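Local coordinates for HMG box-containing protein 1 (Homo sapiens, PDB 3QVE), which represses transcription by binding the promoters of target genes, acting in cell-cycle control and the Wnt pathway, and is represented here by its AXH domain, at residues A[53-65]-A[76-89]. Residues are numbered along the deposited sequence; the frame is centred on the assembly and turned at random.
Sequences GYGSDGLKLLSHE and KLTFDPGTVEDGLL. With EDO (1,2-ethanediol), chain G; EDO (1,2-ethanediol), chain I; EDO (1,2-ethanediol), chain H; SO4 (sulfate ion), chain D.
Tyr54 reaches from the loop before strand 59-65 into the loop between strands 76-80 and 89-94, and its hydroxyl donates to Gly87 O at 2.6 Å. CG anti to the backbone N (chi1 -176°) swings the side chain toward that loop, where Pro81 CB lies over one ring face, offset toward the rim and 4.3 Å from the centroid in a CH-pi contact, while the backbone of Asp86 meets the ring edge. A tyrosine suits this place because its flat apolar body packs on proline while its hydroxyl serves a carbonyl of buried Gly87. Leu59 sits between Pro81 and Phe79, its CD2 against Pro81 CB at 3.9 Å and its CB against Phe79 CD1; Leu61 CD1 lies over a face of the Phe79 ring. Leu61, Leu77 and Phe79 share a buried face, which calls for apolar side chains. There Leu77 CD2 presses close to His64 CB; the His64 ring leads away, and its NE2 donates to O1 and O4 of a sulfate, probably from the crystallisation liquor.

Antiparallel backbone bonds set the strand residues in register: Lys60 and Asp80 bond reciprocally, as do Glu65 and Lys76, while Leu61/Phe79 and His64/Leu77 are non-hydrogen-bonded pairs. Leu62 and Ser63 both face Thr78, a classic beta bulge, with Leu62 N bonded to Thr78 O (2.9 Å, 170°) and Thr78 N to Ser63 O. Asp80's short carboxylate makes an Asx turn, OD1 accepting from Gly82 N at 2.9 Å; Gly82's backbone angles would jam a CB. Glu65 OE2 and Lys76 NZ, 4.1 Å apart, are too far for a salt bridge, and water bridges them.

The strands form the hairpin 59-69/72-80 of the AXH domain's antiparallel sheet, flanked by strands 130-131 and 89-94, while Phe99 of strand 98-101 packs on Leu77 and Phe79.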
# COMPACT_ATOMS: atom_id res chain seq x y z
N GLY A 53 -9.71 -10.40 -3.67
CA GLY A 53 -9.46 -10.84 -2.32
C GLY A 53 -7.98 -10.79 -1.95
O GLY A 53 -7.64 -11.12 -0.82
N TYR A 54 -7.11 -10.38 -2.88
CA TYR A 54 -5.68 -10.31 -2.57
C TYR A 54 -5.44 -9.36 -1.40
O TYR A 54 -5.86 -8.22 -1.42
CB TYR A 54 -4.86 -9.84 -3.75
CG TYR A 54 -3.37 -9.87 -3.47
CD1 TYR A 54 -2.57 -10.98 -3.84
CD2 TYR A 54 -2.74 -8.78 -2.88
CE1 TYR A 54 -1.19 -10.97 -3.58
CE2 TYR A 54 -1.37 -8.76 -2.61
CZ TYR A 54 -0.61 -9.86 -2.97
OH TYR A 54 0.73 -9.83 -2.66
N GLY A 55 -4.78 -9.87 -0.37
CA GLY A 55 -4.43 -9.09 0.79
C GLY A 55 -5.58 -8.72 1.70
O GLY A 55 -5.48 -7.74 2.45
N SER A 56 -6.67 -9.47 1.65
CA SER A 56 -7.86 -9.14 2.42
C SER A 56 -7.66 -9.22 3.96
O SER A 56 -8.42 -8.66 4.70
CB SER A 56 -9.03 -10.07 2.02
OG SER A 56 -8.66 -11.40 2.27
N ASP A 57 -6.68 -9.97 4.41
CA ASP A 57 -6.31 -10.02 5.80
C ASP A 57 -5.22 -8.99 6.16
O ASP A 57 -4.70 -9.04 7.25
CB ASP A 57 -5.76 -11.40 6.17
CG ASP A 57 -6.80 -12.48 6.08
OD1 ASP A 57 -7.85 -12.31 6.73
OD2 ASP A 57 -6.57 -13.49 5.39
N GLY A 58 -4.85 -8.11 5.24
CA GLY A 58 -3.75 -7.20 5.47
C GLY A 58 -2.51 -7.56 4.71
O GLY A 58 -2.35 -8.70 4.23
N LEU A 59 -1.64 -6.57 4.58
CA LEU A 59 -0.36 -6.72 3.87
C LEU A 59 0.78 -6.41 4.86
O LEU A 59 0.87 -5.30 5.38
CB LEU A 59 -0.31 -5.75 2.68
CG LEU A 59 -1.25 -6.13 1.51
CD1 LEU A 59 -1.29 -4.99 0.51
CD2 LEU A 59 -0.81 -7.43 0.86
N LYS A 60 1.58 -7.42 5.16
CA LYS A 60 2.67 -7.26 6.08
C LYS A 60 3.89 -6.69 5.36
O LYS A 60 4.37 -7.25 4.40
CB LYS A 60 3.01 -8.60 6.70
CG LYS A 60 4.08 -8.57 7.80
CD LYS A 60 4.29 -10.02 8.31
CE LYS A 60 5.34 -10.11 9.37
NZ LYS A 60 5.46 -11.49 9.91
N LEU A 61 4.38 -5.55 5.82
CA LEU A 61 5.57 -4.94 5.22
C LEU A 61 6.79 -5.75 5.55
O LEU A 61 7.04 -6.02 6.73
CB LEU A 61 5.76 -3.52 5.75
CG LEU A 61 6.96 -2.72 5.26
CD1 LEU A 61 6.76 -2.43 3.78
CD2 LEU A 61 7.10 -1.44 6.09
N LEU A 62 7.55 -6.12 4.54
CA LEU A 62 8.76 -6.89 4.70
C LEU A 62 10.02 -6.05 4.47
O LEU A 62 11.08 -6.37 5.01
CB LEU A 62 8.79 -8.07 3.71
CG LEU A 62 7.74 -9.18 3.83
CD1 LEU A 62 8.10 -10.35 2.86
CD2 LEU A 62 7.57 -9.68 5.27
N SER A 63 9.93 -5.07 3.60
CA SER A 63 11.10 -4.31 3.19
C SER A 63 10.74 -2.99 2.59
O SER A 63 9.61 -2.80 2.08
CB SER A 63 11.97 -5.11 2.21
OG SER A 63 11.39 -5.16 0.93
N HIS A 64 11.68 -2.02 2.67
CA HIS A 64 11.43 -0.69 2.11
C HIS A 64 12.72 -0.03 1.69
O HIS A 64 13.76 -0.30 2.24
CB HIS A 64 10.71 0.21 3.14
CG HIS A 64 11.45 0.37 4.45
ND1 HIS A 64 12.43 1.33 4.65
CD2 HIS A 64 11.34 -0.30 5.62
CE1 HIS A 64 12.91 1.21 5.88
NE2 HIS A 64 12.26 0.23 6.49
N GLU A 65 12.61 0.86 0.72
CA GLU A 65 13.72 1.68 0.30
C GLU A 65 13.10 2.90 -0.38
O GLU A 65 11.91 2.96 -0.62
CB GLU A 65 14.58 0.92 -0.74
CG GLU A 65 13.82 0.57 -2.01
CD GLU A 65 14.62 -0.35 -2.96
OE1 GLU A 65 15.64 -0.86 -2.56
OE2 GLU A 65 14.22 -0.55 -4.12
N LYS A 76 9.66 2.34 -2.38
CA LYS A 76 9.43 1.04 -2.95
C LYS A 76 9.37 0.09 -1.80
O LYS A 76 10.29 0.02 -0.99
CB LYS A 76 10.53 0.68 -3.93
CG LYS A 76 10.41 1.48 -5.24
CD LYS A 76 11.51 1.18 -6.27
CE LYS A 76 11.27 -0.10 -6.98
NZ LYS A 76 12.43 -0.52 -7.83
N LEU A 77 8.26 -0.62 -1.73
CA LEU A 77 7.90 -1.45 -0.56
C LEU A 77 7.51 -2.82 -0.99
O LEU A 77 6.82 -2.96 -2.00
CB LEU A 77 6.68 -0.84 0.14
CG LEU A 77 6.69 0.63 0.49
CD1 LEU A 77 5.28 1.10 1.01
CD2 LEU A 77 7.85 0.87 1.53
N THR A 78 7.82 -3.83 -0.18
CA THR A 78 7.41 -5.20 -0.51
C THR A 78 6.58 -5.72 0.63
O THR A 78 6.95 -5.60 1.80
CB THR A 78 8.61 -6.14 -0.79
OG1 THR A 78 9.23 -5.70 -2.00
CG2 THR A 78 8.15 -7.63 -0.99
N PHE A 79 5.44 -6.28 0.27
CA PHE A 79 4.41 -6.71 1.21
C PHE A 79 4.11 -8.21 1.05
O PHE A 79 4.17 -8.73 -0.05
CB PHE A 79 3.10 -5.99 0.92
CG PHE A 79 3.10 -4.55 1.30
CD1 PHE A 79 2.96 -4.15 2.61
CD2 PHE A 79 3.12 -3.57 0.31
CE1 PHE A 79 2.92 -2.81 2.96
CE2 PHE A 79 3.09 -2.22 0.66
CZ PHE A 79 3.00 -1.85 1.97
N ASP A 80 3.73 -8.84 2.16
CA ASP A 80 3.32 -10.24 2.21
C ASP A 80 1.85 -10.36 2.60
O ASP A 80 1.47 -9.96 3.71
CB ASP A 80 4.21 -10.93 3.24
CG ASP A 80 3.99 -12.44 3.31
OD1 ASP A 80 3.08 -12.90 2.66
OD2 ASP A 80 4.76 -13.15 4.00
N PRO A 81 0.99 -10.93 1.71
CA PRO A 81 -0.42 -11.08 2.04
C PRO A 81 -0.75 -12.27 2.92
O PRO A 81 -1.90 -12.42 3.29
CB PRO A 81 -1.07 -11.29 0.69
CG PRO A 81 -0.03 -12.01 -0.08
CD PRO A 81 1.26 -11.37 0.33
N GLY A 82 0.23 -13.10 3.23
CA GLY A 82 0.04 -14.18 4.20
C GLY A 82 -0.24 -15.56 3.61
O GLY A 82 -0.45 -16.49 4.35
N THR A 83 -0.26 -15.69 2.28
CA THR A 83 -0.47 -16.94 1.56
C THR A 83 0.56 -17.06 0.48
O THR A 83 0.63 -16.18 -0.40
CB THR A 83 -1.82 -16.88 0.83
OG1 THR A 83 -2.88 -16.82 1.80
CG2 THR A 83 -2.01 -18.04 0.00
N VAL A 84 1.35 -18.12 0.49
CA VAL A 84 2.41 -18.30 -0.50
C VAL A 84 1.93 -18.26 -1.94
O VAL A 84 2.57 -17.65 -2.80
CB VAL A 84 3.24 -19.60 -0.25
CG1 VAL A 84 4.27 -19.83 -1.37
CG2 VAL A 84 3.92 -19.53 1.15
N GLU A 85 0.78 -18.87 -2.19
CA GLU A 85 0.28 -19.03 -3.56
C GLU A 85 -0.12 -17.69 -4.16
O GLU A 85 -0.02 -17.51 -5.37
CB GLU A 85 -0.90 -20.04 -3.66
CG GLU A 85 -1.55 -20.48 -2.31
CD GLU A 85 -0.59 -21.31 -1.42
OE1 GLU A 85 -0.33 -20.93 -0.24
OE2 GLU A 85 -0.06 -22.33 -1.95
N ASP A 86 -0.57 -16.75 -3.33
CA ASP A 86 -0.91 -15.40 -3.81
C ASP A 86 0.33 -14.58 -4.21
O ASP A 86 0.26 -13.72 -5.12
CB ASP A 86 -1.71 -14.64 -2.74
CG ASP A 86 -3.13 -15.16 -2.63
OD1 ASP A 86 -3.47 -16.02 -3.43
OD2 ASP A 86 -3.90 -14.72 -1.78
N GLY A 87 1.45 -14.85 -3.54
CA GLY A 87 2.71 -14.20 -3.83
C GLY A 87 2.85 -12.82 -3.20
O GLY A 87 1.84 -12.20 -2.77
N LEU A 88 4.09 -12.35 -3.14
CA LEU A 88 4.40 -11.01 -2.64
C LEU A 88 3.94 -9.93 -3.60
O LEU A 88 3.64 -10.19 -4.79
CB LEU A 88 5.90 -10.89 -2.39
CG LEU A 88 6.50 -11.97 -1.45
CD1 LEU A 88 7.99 -11.70 -1.23
CD2 LEU A 88 5.73 -12.05 -0.11
N LEU A 89 3.87 -8.72 -3.08
CA LEU A 89 3.55 -7.52 -3.89
C LEU A 89 4.57 -6.47 -3.60
O LEU A 89 4.80 -6.17 -2.43
CB LEU A 89 2.19 -6.96 -3.48
CG LEU A 89 1.73 -5.59 -4.04
CD1 LEU A 89 1.59 -5.63 -5.53
CD2 LEU A 89 0.42 -5.16 -3.38
C1 EDO G . 11.56 -3.07 -1.27
O1 EDO G . 12.66 -3.99 -1.13
C2 EDO G . 11.06 -3.28 -2.70
O2 EDO G . 12.11 -3.24 -3.70
C1 EDO I . -1.86 -10.86 7.17
O1 EDO I . -1.94 -12.27 6.93
C2 EDO I . -0.40 -10.48 7.23
O2 EDO I . 0.26 -11.11 6.13
C1 EDO H . -1.57 -13.86 -8.04
O1 EDO H . -2.13 -13.53 -6.76
C2 EDO H . -1.25 -15.36 -8.17
O2 EDO H . -2.43 -16.15 -8.37
S SO4 D . 12.33 -0.60 10.20
O1 SO4 D . 13.44 -0.49 9.29
O2 SO4 D . 12.33 -1.84 10.96
O3 SO4 D . 12.16 0.59 11.02
O4 SO4 D . 11.15 -0.66 9.39
O HOH W 1 -4.21 -12.68 -0.09
O HOH W 2 -4.03 -10.84 3.51
O HOH W 3 14.76 -1.49 -6.45